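Local coordinates for protein autolysin E (Staphylococcus aureus, PDB 4PI8) that probably hydrolyses the NAG-NAM glycan strands of peptidoglycan as an autolytic glycosidase, here a catalytic mutant in complex with a NAG-NAM disaccharide, at residues A[6-11]-A[223-228]; A[41-47]-A[180-184]; A[62-66]-A[97-101]; A[83-89]-A[156-161]; A[116-122]-A[136-141]. The protein carries 1 engineered substitution. One frame throughout, in Å; residues are numbered along the deposited sequence. Where two conformers were deposited one is given.

Interaction 1 (A[6-11]-A[223-228])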
# COMPACT_ATOMS: atom_id res chain seq x y z
N ASP A 6 0.79 16.89 -14.80
CA ASP A 6 0.07 15.63 -14.59
C ASP A 6 -1.39 15.86 -14.20
O ASP A 6 -2.09 14.91 -13.80
CB ASP A 6 0.80 14.79 -13.54
CG ASP A 6 1.14 15.59 -12.30
OD1 ASP A 6 0.51 16.64 -12.08
OD2 ASP A 6 2.11 15.25 -11.58
N VAL A 7 -1.88 17.10 -14.31
CA VAL A 7 -3.28 17.38 -14.05
C VAL A 7 -4.02 17.28 -15.38
O VAL A 7 -3.96 18.16 -16.26
CB VAL A 7 -3.52 18.73 -13.32
CG1 VAL A 7 -4.97 19.04 -13.17
CG2 VAL A 7 -2.83 18.74 -11.96
N ASN A 8 -4.72 16.19 -15.56
CA ASN A 8 -5.33 15.80 -16.84
C ASN A 8 -6.82 15.80 -16.92
O ASN A 8 -7.36 15.93 -18.07
CB ASN A 8 -4.84 14.39 -17.19
CG ASN A 8 -3.41 14.35 -17.65
OD1 ASN A 8 -2.84 15.35 -18.10
ND2 ASN A 8 -2.80 13.19 -17.52
N TYR A 9 -7.55 15.62 -15.82
CA TYR A 9 -8.97 15.39 -15.80
C TYR A 9 -9.65 16.29 -14.79
O TYR A 9 -9.06 16.62 -13.76
CB TYR A 9 -9.32 13.93 -15.52
CG TYR A 9 -8.91 13.02 -16.59
CD1 TYR A 9 -9.75 12.82 -17.68
CD2 TYR A 9 -7.69 12.37 -16.61
CE1 TYR A 9 -9.41 11.96 -18.70
CE2 TYR A 9 -7.36 11.50 -17.66
CZ TYR A 9 -8.22 11.33 -18.71
OH TYR A 9 -7.83 10.48 -19.74
N SER A 10 -10.89 16.72 -15.06
CA SER A 10 -11.74 17.29 -14.07
C SER A 10 -12.14 16.22 -13.06
O SER A 10 -12.14 14.97 -13.35
CB SER A 10 -13.04 17.88 -14.65
OG SER A 10 -13.86 16.87 -15.15
N PHE A 11 -12.53 16.63 -11.86
CA PHE A 11 -13.02 15.66 -10.88
C PHE A 11 -14.18 14.87 -11.39
O PHE A 11 -14.25 13.66 -11.29
CB PHE A 11 -13.38 16.40 -9.56
CG PHE A 11 -13.83 15.50 -8.46
CD1 PHE A 11 -12.91 14.62 -7.88
CD2 PHE A 11 -15.14 15.42 -8.04
CE1 PHE A 11 -13.28 13.76 -6.86
CE2 PHE A 11 -15.49 14.56 -7.03
CZ PHE A 11 -14.58 13.74 -6.44
N ARG A 223 0.75 17.49 -1.29
CA ARG A 223 0.25 17.96 -2.60
C ARG A 223 -1.22 18.16 -2.52
O ARG A 223 -2.00 17.28 -2.16
CB ARG A 223 0.58 16.97 -3.68
CG ARG A 223 -0.06 17.38 -4.99
CD ARG A 223 0.45 16.54 -6.14
NE ARG A 223 -0.32 16.85 -7.32
CZ ARG A 223 0.00 16.53 -8.57
NH1 ARG A 223 1.12 15.87 -8.86
NH2 ARG A 223 -0.82 16.91 -9.53
N GLN A 224 -1.66 19.36 -2.93
CA GLN A 224 -3.05 19.74 -2.88
C GLN A 224 -3.94 19.42 -4.08
O GLN A 224 -5.12 19.14 -3.91
CB GLN A 224 -3.13 21.30 -2.71
CG GLN A 224 -2.30 21.88 -1.58
CD GLN A 224 -2.79 21.45 -0.21
OE1 GLN A 224 -4.00 21.44 0.07
NE2 GLN A 224 -1.85 21.10 0.65
N THR A 225 -3.39 19.55 -5.26
CA THR A 225 -4.18 19.67 -6.47
C THR A 225 -3.91 18.49 -7.41
O THR A 225 -2.77 18.23 -7.78
CB THR A 225 -3.87 21.01 -7.16
OG1 THR A 225 -4.26 22.09 -6.27
CG2 THR A 225 -4.62 21.17 -8.45
N TYR A 226 -4.99 17.88 -7.81
CA TYR A 226 -4.97 16.68 -8.69
C TYR A 226 -5.82 16.78 -9.91
O TYR A 226 -5.61 16.00 -10.84
CB TYR A 226 -5.39 15.46 -7.87
CG TYR A 226 -4.50 15.26 -6.68
CD1 TYR A 226 -3.34 14.52 -6.76
CD2 TYR A 226 -4.80 15.87 -5.49
CE1 TYR A 226 -2.51 14.37 -5.67
CE2 TYR A 226 -3.99 15.72 -4.39
CZ TYR A 226 -2.84 14.98 -4.50
OH TYR A 226 -2.00 14.86 -3.40
N TYR A 227 -6.84 17.66 -9.91
CA TYR A 227 -7.87 17.71 -10.94
C TYR A 227 -7.97 19.12 -11.49
O TYR A 227 -7.59 20.07 -10.84
CB TYR A 227 -9.21 17.26 -10.36
CG TYR A 227 -9.21 15.85 -9.81
CD1 TYR A 227 -9.15 14.75 -10.67
CD2 TYR A 227 -9.20 15.64 -8.46
CE1 TYR A 227 -9.12 13.46 -10.20
CE2 TYR A 227 -9.23 14.32 -7.96
CZ TYR A 227 -9.15 13.25 -8.81
OH TYR A 227 -9.13 11.93 -8.35
N LYS A 228 -8.47 19.21 -12.72
CA LYS A 228 -8.59 20.52 -13.38
C LYS A 228 -9.60 21.36 -12.62
O LYS A 228 -10.57 20.84 -12.10
CB LYS A 228 -9.02 20.32 -14.85
CG LYS A 228 -7.92 19.72 -15.66
CD LYS A 228 -8.21 19.60 -17.15
CE LYS A 228 -6.94 19.44 -17.95
NZ LYS A 228 -7.27 19.68 -19.39
OXT LYS A 228 -9.40 22.59 -12.54
O HOH W 1 -3.18 14.64 -11.22
O HOH W 2 -6.09 14.75 -13.37
O HOH W 3 -12.40 19.40 -11.22
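R223 meets D6 end-on in a two-pronged salt bridge: NH2 of R223 lies 2.9 Å from OD1 of D6, and NH1 of R223 lies 3.0 Å from OD2 of D6. The chain of R223, extended from CG to NE (chi1 174°), carries the guanidinium there. Both oxygens are met from above the carboxylate plane; OD2 also bonds to N175. CG2 of V7 lies at the guanidinium edge, 3.6 Å from NH2 of R223. T225 offers its carbonyl O to NE and NH2 of the same group. Two waters hydrogen-bond to Y226 O, one bridging to D6 O and the other to N8 N. Y227 receives the edge of F11 on one face, T-shaped with planes at 76°. K228 N donates to Y9 O at 2.9 Å, and CG1 of V7 packs beside the Y227-K228 peptide. Held by D6 and its own T225 carbonyl, the guanidinium is fixed in rotation, while ion pair, waters and backbone bond tie the chain ends together.

Interaction 2 (A[41-47]-A[180-184])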
# COMPACT_ATOMS: atom_id res chain seq x y z
N ILE A 41 -18.21 5.62 -3.98
CA ILE A 41 -16.95 5.81 -4.75
C ILE A 41 -16.65 7.28 -4.86
O ILE A 41 -15.53 7.75 -4.57
CB ILE A 41 -17.06 5.20 -6.13
CG1 ILE A 41 -17.13 3.71 -6.08
CG2 ILE A 41 -15.87 5.66 -7.00
CD1 ILE A 41 -17.67 3.06 -7.35
N ALA A 42 -17.63 8.08 -5.30
CA ALA A 42 -17.44 9.49 -5.43
C ALA A 42 -17.01 10.18 -4.13
O ALA A 42 -16.17 11.06 -4.13
CB ALA A 42 -18.69 10.17 -6.02
N LYS A 43 -17.68 9.82 -3.02
CA LYS A 43 -17.38 10.41 -1.74
C LYS A 43 -15.90 10.12 -1.31
O LYS A 43 -15.17 10.99 -0.86
CB LYS A 43 -18.36 9.88 -0.67
CG LYS A 43 -18.08 10.46 0.71
CD LYS A 43 -18.98 9.92 1.81
CE LYS A 43 -18.31 10.17 3.15
NZ LYS A 43 -19.21 9.88 4.30
N ALA A 44 -15.54 8.87 -1.53
CA ALA A 44 -14.23 8.33 -1.11
C ALA A 44 -13.07 9.01 -1.82
O ALA A 44 -12.03 9.28 -1.22
CB ALA A 44 -14.14 6.84 -1.31
N MET A 45 -13.28 9.39 -3.09
CA MET A 45 -12.24 10.02 -3.88
C MET A 45 -12.23 11.54 -3.76
O MET A 45 -11.34 12.23 -4.26
CB MET A 45 -12.23 9.50 -5.35
CG MET A 45 -13.49 9.85 -6.06
SD MET A 45 -13.60 9.12 -7.70
CE MET A 45 -12.47 10.17 -8.57
N THR A 46 -13.21 12.12 -3.05
CA THR A 46 -13.24 13.56 -2.86
C THR A 46 -12.05 14.05 -2.05
O THR A 46 -11.66 13.43 -1.05
CB THR A 46 -14.59 14.00 -2.21
OG1 THR A 46 -15.67 13.56 -3.05
CG2 THR A 46 -14.67 15.45 -2.06
N ILE A 47 -11.46 15.12 -2.49
CA ILE A 47 -10.27 15.66 -1.84
C ILE A 47 -10.74 16.47 -0.66
O ILE A 47 -11.51 17.41 -0.84
CB ILE A 47 -9.46 16.63 -2.71
CG1 ILE A 47 -9.07 16.07 -4.09
CG2 ILE A 47 -8.23 17.09 -1.94
CD1 ILE A 47 -8.04 14.97 -4.06
N TYR A 180 -2.99 8.76 -2.01
CA TYR A 180 -4.10 9.17 -2.89
C TYR A 180 -3.84 8.80 -4.36
O TYR A 180 -4.70 8.28 -5.02
CB TYR A 180 -4.37 10.68 -2.77
CG TYR A 180 -5.64 11.07 -3.50
CD1 TYR A 180 -6.88 10.92 -2.93
CD2 TYR A 180 -5.60 11.55 -4.79
CE1 TYR A 180 -8.04 11.21 -3.61
CE2 TYR A 180 -6.78 11.82 -5.48
CZ TYR A 180 -7.97 11.67 -4.89
OH TYR A 180 -9.16 11.92 -5.61
N GLN A 181 -2.64 9.13 -4.81
CA GLN A 181 -2.27 8.83 -6.20
C GLN A 181 -2.17 7.35 -6.44
O GLN A 181 -2.52 6.85 -7.52
CB GLN A 181 -1.00 9.51 -6.64
CG GLN A 181 -1.07 11.03 -6.66
CD GLN A 181 0.28 11.64 -6.86
OE1 GLN A 181 1.27 11.26 -6.24
NE2 GLN A 181 0.36 12.60 -7.79
N MET A 182 -1.63 6.59 -5.48
CA MET A 182 -1.54 5.13 -5.62
C MET A 182 -2.94 4.54 -5.74
O MET A 182 -3.14 3.55 -6.48
CB MET A 182 -0.80 4.53 -4.41
CG MET A 182 0.68 4.85 -4.41
SD MET A 182 1.54 4.26 -2.94
CE MET A 182 1.59 2.50 -3.29
N ARG A 183 -3.90 5.09 -4.99
CA ARG A 183 -5.23 4.54 -4.96
C ARG A 183 -6.13 4.98 -6.14
O ARG A 183 -6.94 4.19 -6.61
CB ARG A 183 -5.92 4.88 -3.63
CG ARG A 183 -7.34 4.40 -3.51
CD ARG A 183 -7.51 2.89 -3.66
NE ARG A 183 -8.91 2.46 -3.58
CZ ARG A 183 -9.76 2.48 -4.60
NH1 ARG A 183 -9.41 3.00 -5.77
NH2 ARG A 183 -10.99 2.02 -4.42
N TRP A 184 -6.03 6.25 -6.52
CA TRP A 184 -7.00 6.84 -7.43
C TRP A 184 -6.36 7.35 -8.73
O TRP A 184 -7.08 7.84 -9.60
CB TRP A 184 -7.76 7.98 -6.74
CG TRP A 184 -8.53 7.59 -5.52
CD1 TRP A 184 -8.22 7.90 -4.24
CD2 TRP A 184 -9.75 6.84 -5.48
NE1 TRP A 184 -9.14 7.32 -3.42
CE2 TRP A 184 -10.10 6.68 -4.14
CE3 TRP A 184 -10.58 6.25 -6.46
CZ2 TRP A 184 -11.23 5.99 -3.74
CZ3 TRP A 184 -11.71 5.60 -6.05
CH2 TRP A 184 -12.01 5.46 -4.68
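W184 takes CB of M45 over the centre of its six-membered ring, 3.6 Å from the centroid and only 10° off the normal, while NH1 of R183 lies on the opposite face. CG of M45 lies between its backbone N and carbonyl carbon (chi1 64°), and SD makes only an oblique Met-aromatic contact with W184. Y180 is held by a hydrogen bond as well as by packing. OH of Y180 donates to M45 O at 2.6 Å, in the carbonyl plane and on a lone pair, and CD1 of I47 sits over one ring face, 3.4 Å from CZ of Y180; CD1 of W184 occupies the other face. The packing thins toward I41, whose CG2 stays 4.3 Å from CZ3 of W184. T46 lies on the solvent side, its OG1 turned back to A42 O. The short segments run nearly antiparallel, axes 12.4 Å apart, so long aromatic side chains bridge the distance. A buried carbonyl is thereby satisfied by a phenol, which is itself hydrogen-bonded to Y227.

Interaction 3 (A[62-66]-A[97-101])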
# COMPACT_ATOMS: atom_id res chain seq x y z
N LYS A 62 12.36 9.58 2.73
CA LYS A 62 12.70 8.74 3.88
C LYS A 62 12.51 9.46 5.17
O LYS A 62 12.41 10.71 5.20
CB LYS A 62 14.10 8.29 3.75
CG LYS A 62 14.32 7.49 2.47
CD LYS A 62 15.74 6.97 2.33
CE LYS A 62 16.69 8.12 2.03
NZ LYS A 62 18.06 7.61 1.83
N VAL A 63 12.42 8.68 6.24
CA VAL A 63 12.24 9.25 7.56
C VAL A 63 13.35 8.75 8.51
O VAL A 63 13.86 7.63 8.38
CB VAL A 63 10.86 9.02 8.18
CG1 VAL A 63 9.82 9.83 7.44
CG2 VAL A 63 10.52 7.56 8.23
N PRO A 64 13.72 9.58 9.49
CA PRO A 64 14.77 9.25 10.43
C PRO A 64 14.26 8.36 11.54
O PRO A 64 13.90 8.81 12.62
CB PRO A 64 15.20 10.65 10.94
CG PRO A 64 13.98 11.45 10.94
CD PRO A 64 13.25 10.98 9.66
N MET A 65 14.24 7.08 11.24
CA MET A 65 13.83 6.03 12.18
C MET A 65 14.93 5.03 12.29
O MET A 65 15.31 4.41 11.31
CB MET A 65 12.52 5.32 11.70
CG MET A 65 11.30 6.21 11.80
SD MET A 65 10.61 6.37 13.47
CE MET A 65 9.84 4.76 13.58
N SER A 66 15.44 4.81 13.49
CA SER A 66 16.43 3.79 13.72
C SER A 66 15.83 2.38 13.75
O SER A 66 14.59 2.22 13.87
CB SER A 66 17.10 4.00 15.07
OG SER A 66 16.16 3.79 16.11
N ASN A 97 9.66 5.59 2.20
CA ASN A 97 9.36 6.00 3.61
C ASN A 97 9.08 4.77 4.48
O ASN A 97 8.14 4.04 4.17
CB ASN A 97 8.22 6.99 3.56
CG ASN A 97 7.78 7.50 4.91
OD1 ASN A 97 7.57 6.72 5.85
ND2 ASN A 97 7.44 8.76 4.98
N VAL A 98 9.87 4.54 5.52
CA VAL A 98 9.74 3.27 6.24
C VAL A 98 8.48 3.25 7.11
O VAL A 98 7.95 2.15 7.38
CB VAL A 98 11.00 2.95 7.12
CG1 VAL A 98 11.09 3.85 8.35
CG2 VAL A 98 11.07 1.49 7.46
N ILE A 99 8.02 4.41 7.55
CA ILE A 99 6.77 4.43 8.31
C ILE A 99 5.59 4.03 7.40
O ILE A 99 4.69 3.28 7.81
CB ILE A 99 6.57 5.71 9.06
CG1 ILE A 99 7.54 5.82 10.25
CG2 ILE A 99 5.13 5.86 9.52
CD1 ILE A 99 7.57 7.15 10.94
N TYR A 100 5.57 4.55 6.17
CA TYR A 100 4.62 4.12 5.19
C TYR A 100 4.75 2.64 4.97
O TYR A 100 3.73 1.91 4.98
CB TYR A 100 4.83 4.90 3.87
CG TYR A 100 4.36 4.10 2.69
CD1 TYR A 100 3.03 3.78 2.53
CD2 TYR A 100 5.28 3.54 1.81
CE1 TYR A 100 2.63 2.94 1.52
CE2 TYR A 100 4.89 2.72 0.77
CZ TYR A 100 3.58 2.37 0.68
OH TYR A 100 3.20 1.47 -0.31
N LEU A 101 5.96 2.12 4.79
CA LEU A 101 6.14 0.73 4.44
C LEU A 101 5.61 -0.19 5.54
O LEU A 101 4.89 -1.18 5.27
CB LEU A 101 7.61 0.42 4.15
CG LEU A 101 7.92 -0.81 3.34
CD1 LEU A 101 7.31 -0.78 1.95
CD2 LEU A 101 9.43 -0.94 3.30
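The backbones of K62 and N97 come within 4.3 Å of each other, CA to CA, where the non-helical segment 62-66 passes the amino-terminal end of helix 98-108 and bends through an inverse gamma turn centred on P64. V63 and M65, on either side of that proline, both direct their CB toward the helix. V63 divides its work between its two methyls: CG1 rests 3.6 Å from ND2 of N97, whereas CG2 touches CG1 of V98 at 3.8 Å and also meets CG1 of I99. The chain of M65 is bent at both chi2 and chi3; its CB packs on CG1 of V98, and its CG crosses I99 at about a right angle, 3.9 Å from CD1 of I99. No hydrogen bond links the two segments directly, yet Q91 accepts from the backbone N of both V63 and V98. The amide of N97 has duties of its own. OD1 of N97 accepts from Y100 N at 3.0 Å, nearly straight at 168°, and more weakly from I99 N, while ND2 bonds to the hydroxyl of Y212. A connecting loop thus plugs its apolar residues against a helix start with an asparagine N-cap, in the helical body of this lysozyme-clan fold.

Interaction 4 (A[83-89]-A[156-161])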
# COMPACT_ATOMS: atom_id res chain seq x y z
N ARG A 83 11.48 -7.44 12.62
CA ARG A 83 12.01 -7.37 11.25
C ARG A 83 12.33 -5.90 10.84
O ARG A 83 12.51 -5.60 9.64
CB ARG A 83 11.11 -8.00 10.20
CG ARG A 83 10.92 -9.50 10.59
CD ARG A 83 10.29 -10.29 9.47
NE ARG A 83 10.01 -11.66 9.90
CZ ARG A 83 10.87 -12.66 9.79
NH1 ARG A 83 12.05 -12.49 9.28
NH2 ARG A 83 10.53 -13.84 10.32
N GLY A 84 12.53 -5.05 11.85
CA GLY A 84 12.82 -3.64 11.55
C GLY A 84 14.11 -3.43 10.77
O GLY A 84 14.17 -2.53 9.93
N LYS A 85 15.14 -4.26 10.99
CA LYS A 85 16.37 -4.14 10.21
C LYS A 85 16.10 -4.19 8.74
O LYS A 85 16.70 -3.46 7.94
CB LYS A 85 17.35 -5.29 10.60
CG LYS A 85 18.50 -5.68 9.66
CD LYS A 85 18.95 -7.14 9.61
CE LYS A 85 20.34 -7.26 9.01
NZ LYS A 85 21.29 -8.09 9.80
N VAL A 86 15.21 -5.11 8.33
CA VAL A 86 14.96 -5.33 6.93
C VAL A 86 14.05 -4.25 6.30
O VAL A 86 14.23 -3.83 5.18
CB VAL A 86 14.42 -6.75 6.74
CG1 VAL A 86 14.10 -6.98 5.33
CG2 VAL A 86 15.50 -7.75 7.20
N PHE A 87 13.07 -3.80 7.08
CA PHE A 87 12.29 -2.64 6.64
C PHE A 87 13.20 -1.43 6.34
O PHE A 87 12.99 -0.69 5.39
CB PHE A 87 11.23 -2.26 7.66
CG PHE A 87 9.95 -3.07 7.56
CD1 PHE A 87 8.99 -2.72 6.66
CD2 PHE A 87 9.74 -4.24 8.29
CE1 PHE A 87 7.77 -3.39 6.54
CE2 PHE A 87 8.55 -4.92 8.14
CZ PHE A 87 7.55 -4.52 7.27
N LEU A 88 14.24 -1.24 7.17
CA LEU A 88 15.19 -0.15 6.95
C LEU A 88 16.14 -0.41 5.78
O LEU A 88 16.46 0.53 5.05
CB LEU A 88 15.97 0.16 8.23
CG LEU A 88 15.10 0.99 9.18
CD1 LEU A 88 15.78 1.06 10.56
CD2 LEU A 88 14.75 2.37 8.71
N GLU A 89 16.53 -1.66 5.58
CA GLU A 89 17.26 -2.03 4.36
C GLU A 89 16.43 -1.57 3.16
O GLU A 89 16.96 -0.97 2.21
CB GLU A 89 17.44 -3.52 4.32
CG GLU A 89 18.52 -4.07 3.48
CD GLU A 89 18.87 -5.46 4.03
OE1 GLU A 89 17.96 -6.16 4.51
OE2 GLU A 89 20.05 -5.82 4.06
N PRO A 156 10.05 -14.14 4.68
CA PRO A 156 9.50 -12.85 5.09
C PRO A 156 10.44 -11.73 4.69
O PRO A 156 9.97 -10.67 4.20
CB PRO A 156 9.38 -13.00 6.58
CG PRO A 156 9.02 -14.47 6.78
CD PRO A 156 9.93 -15.13 5.79
N ASP A 157 11.75 -11.88 4.89
CA ASP A 157 12.65 -10.77 4.60
C ASP A 157 12.65 -10.48 3.10
O ASP A 157 12.69 -9.31 2.66
CB ASP A 157 14.08 -11.06 5.11
CG ASP A 157 14.15 -11.04 6.61
OD1 ASP A 157 13.25 -10.66 7.35
OD2 ASP A 157 15.26 -11.42 7.13
N LYS A 158 12.60 -11.51 2.25
CA LYS A 158 12.56 -11.32 0.82
C LYS A 158 11.23 -10.62 0.39
O LYS A 158 11.23 -9.80 -0.53
CB LYS A 158 12.70 -12.59 0.01
CG LYS A 158 14.13 -13.10 0.06
CD LYS A 158 14.17 -14.54 -0.39
CE LYS A 158 15.63 -15.01 -0.44
NZ LYS A 158 16.39 -14.39 -1.56
N ALA A 159 10.14 -10.92 1.10
CA ALA A 159 8.84 -10.24 0.82
C ALA A 159 8.87 -8.78 1.24
O ALA A 159 8.24 -7.95 0.56
CB ALA A 159 7.74 -10.96 1.51
N ILE A 160 9.62 -8.44 2.28
CA ILE A 160 9.73 -7.02 2.70
C ILE A 160 10.52 -6.24 1.65
O ILE A 160 10.12 -5.21 1.12
CB ILE A 160 10.39 -6.92 4.08
CG1 ILE A 160 9.44 -7.50 5.12
CG2 ILE A 160 10.67 -5.45 4.41
CD1 ILE A 160 10.10 -7.84 6.46
N ILE A 161 11.72 -6.72 1.31
CA ILE A 161 12.56 -6.06 0.32
C ILE A 161 11.85 -6.01 -1.00
O ILE A 161 11.90 -4.96 -1.69
CB ILE A 161 13.96 -6.76 0.14
CG1 ILE A 161 14.75 -6.72 1.43
CG2 ILE A 161 14.75 -6.19 -1.05
CD1 ILE A 161 15.04 -5.38 1.96
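NH1 of R83 donates to OD1 of D157 at 2.9 Å, in a bent salt bridge. The guanidinium and carboxylate planes stand 70° apart, and the nitrogen comes from above the carboxylate plane. Two further partners steady the arginine: NE bonds to I79 O, and CB of P156 lies over the centre of one guanidinium face, 3.6 Å from CZ of R83. D157 belongs to the first turn of helix 156-172, where its negative charge would probably suit the positive end of the helix dipole as well as R83. Next to the ion pair the contact becomes apolar. CG2 of V86 presses on the carboxylate carbon, 3.6 Å from CG of D157; CG1 of V86 instead meets CG2 of I160 at 3.9 Å and CD1 of I161 at 3.8 Å. With chi1 at 177°, CG1 lies beside the V86 carbonyl carbon and reaches both isoleucines. I160 then lays CG2 over the centre of the F87 ring, 3.9 Å from the centroid, and CD1 of I160 reaches the ring's CE2. The helix segments 84-89 and 156-161 run roughly side by side, with axes 9.0 Å apart and inclined by 30°. F87 is wedged further against L74 of helix 67-74 and against V98, L101, V102 and A105 of helix 98-108, and I161 continues along helix 84-94 to A90 and Y94.

Interaction 5 (A[116-122]-A[136-141])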
# COMPACT_ATOMS: atom_id res chain seq x y z
N LEU A 116 -2.91 -15.77 6.10
CA LEU A 116 -2.26 -15.56 4.83
C LEU A 116 -0.86 -14.93 4.97
O LEU A 116 -0.02 -15.17 4.13
CB LEU A 116 -3.12 -14.65 3.94
CG LEU A 116 -2.78 -14.69 2.47
CD1 LEU A 116 -3.01 -16.08 1.89
CD2 LEU A 116 -3.63 -13.64 1.76
N ALA A 117 -0.69 -14.11 5.99
CA ALA A 117 0.64 -13.47 6.21
C ALA A 117 1.72 -14.57 6.41
O ALA A 117 2.84 -14.36 6.10
CB ALA A 117 0.60 -12.54 7.41
N LYS A 118 1.33 -15.79 6.86
CA LYS A 118 2.26 -16.91 6.98
C LYS A 118 2.56 -17.68 5.71
O LYS A 118 3.32 -18.65 5.73
CB LYS A 118 1.82 -17.85 8.13
CG LYS A 118 1.61 -17.11 9.43
CD LYS A 118 1.45 -17.98 10.67
CE LYS A 118 0.95 -17.19 11.89
NZ LYS A 118 1.71 -16.01 12.41
N GLY A 119 2.03 -17.22 4.56
CA GLY A 119 2.54 -17.66 3.31
C GLY A 119 1.75 -18.81 2.72
O GLY A 119 0.80 -19.29 3.34
N ILE A 120 2.19 -19.15 1.53
CA ILE A 120 1.54 -20.21 0.71
C ILE A 120 2.57 -21.20 0.28
O ILE A 120 3.57 -20.87 -0.30
CB ILE A 120 0.85 -19.60 -0.51
CG1 ILE A 120 -0.22 -18.66 -0.06
CG2 ILE A 120 0.33 -20.68 -1.45
CD1 ILE A 120 -0.80 -17.86 -1.21
N LYS A 121 2.32 -22.48 0.62
CA LYS A 121 3.27 -23.55 0.31
C LYS A 121 3.23 -23.91 -1.16
O LYS A 121 2.15 -23.97 -1.74
CB LYS A 121 2.92 -24.80 1.15
CG LYS A 121 3.94 -25.94 1.02
CD LYS A 121 5.21 -25.50 1.76
CE LYS A 121 6.42 -26.40 1.58
NZ LYS A 121 6.62 -27.31 2.75
N ASP A 122 4.40 -24.16 -1.74
CA ASP A 122 4.49 -24.80 -3.08
C ASP A 122 5.74 -25.66 -3.18
O ASP A 122 6.86 -25.14 -3.41
CB ASP A 122 4.53 -23.74 -4.16
CG ASP A 122 4.50 -24.32 -5.58
OD1 ASP A 122 3.81 -25.34 -5.85
OD2 ASP A 122 5.16 -23.70 -6.44
N PHE A 136 -2.45 -13.92 -4.96
CA PHE A 136 -1.82 -14.61 -3.82
C PHE A 136 -2.79 -15.49 -3.11
O PHE A 136 -3.41 -15.11 -2.14
CB PHE A 136 -1.16 -13.58 -2.88
CG PHE A 136 -0.17 -14.20 -1.92
CD1 PHE A 136 1.00 -14.73 -2.42
CD2 PHE A 136 -0.46 -14.28 -0.58
CE1 PHE A 136 1.92 -15.38 -1.51
CE2 PHE A 136 0.46 -14.89 0.31
CZ PHE A 136 1.61 -15.42 -0.19
N ASP A 137 -2.96 -16.68 -3.71
CA ASP A 137 -3.72 -17.78 -3.13
C ASP A 137 -3.14 -19.09 -3.64
O ASP A 137 -2.28 -19.10 -4.52
CB ASP A 137 -5.22 -17.64 -3.42
CG ASP A 137 -5.57 -17.59 -4.91
OD1 ASP A 137 -4.82 -18.11 -5.78
OD2 ASP A 137 -6.64 -17.04 -5.22
N SER A 138 -3.61 -20.22 -3.09
CA SER A 138 -3.00 -21.51 -3.47
C SER A 138 -3.10 -21.79 -4.98
O SER A 138 -2.12 -22.23 -5.59
CB SER A 138 -3.57 -22.68 -2.64
OG SER A 138 -4.94 -22.49 -2.34
N SER A 139 -4.24 -21.48 -5.60
CA SER A 139 -4.39 -21.73 -7.03
C SER A 139 -3.38 -20.94 -7.85
O SER A 139 -2.74 -21.50 -8.73
CB SER A 139 -5.84 -21.48 -7.50
OG SER A 139 -6.55 -20.70 -6.55
N ALA A 140 -3.18 -19.65 -7.52
CA ALA A 140 -2.24 -18.83 -8.29
C ALA A 140 -0.80 -19.29 -8.08
O ALA A 140 0.03 -19.27 -8.99
CB ALA A 140 -2.41 -17.35 -7.93
N VAL A 141 -0.50 -19.70 -6.85
CA VAL A 141 0.82 -20.22 -6.56
C VAL A 141 1.05 -21.56 -7.29
O VAL A 141 2.09 -21.75 -7.92
CB VAL A 141 1.06 -20.35 -5.03
CG1 VAL A 141 2.35 -21.10 -4.75
CG2 VAL A 141 1.11 -18.97 -4.38
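I120, on strand 120-122, parts its side chain into two branches, one to V141 and one to the F136 ring. CB lies beside CG2 of V141. The CG2 branch presses on the same valine, 3.5 Å from CG2 of V141, a close methyl-methyl approach, and also nears CA of S138. CG1 moves over the aromatic ring, 3.7 Å from CZ of F136. Because chi2 is extended at 171°, CD1 continues away from the backbone and ends above the ring centre, 3.4 Å from the F136 centroid and 6° off the normal, in a nearly axial CH-pi contact; CD1 also meets D137 CA, 3.5 Å away. The strand that carries I120 is half of a small antiparallel hairpin with 125-127, and its partner here is the start of helix 138-143, whose N-cap is D137: OD1 of D137 accepts from A140 N at 2.8 Å, nearly along its C-O axis. The ring edge of F136 is lined by the preceding 3-10 turn, CG of L116 standing 3.9 Å from CD2 of F136, with CA of G119 near the ring plane too. G119 sits at a positive phi of 96°, where a CB would collide with the preceding carbonyl O, and its N bonds back to L116 O. At the far end of the strand, CB of D122 slides past V141, 3.5 Å from CG1 of V141, while OD2 of D122 lies close to the like-charged E149.

Interactions 2 to 5 are all nested inside the chain loop closed by interaction 1, which couples to interaction 2 through the hydroxyls of Y227 and Y180, 2.7 Å apart and probably hydrogen-bonded. Interaction 2 touches interaction 3 where CE of M182 packs 3.5 Å from OH of Y100. Interactions 3 and 4, with centres about 12 Å apart, share the seam between the consecutive helices 84-94 and 98-108. Interaction 5 remains separate, its nearest atoms about 6 Å from interaction 4. The bound disaccharide is flanked at a remove: the side chain of W184 in interaction 2 lies about 8 Å from the NAG, and that of F136 in interaction 5 about 9 Å from the N-acetylmuramic acid.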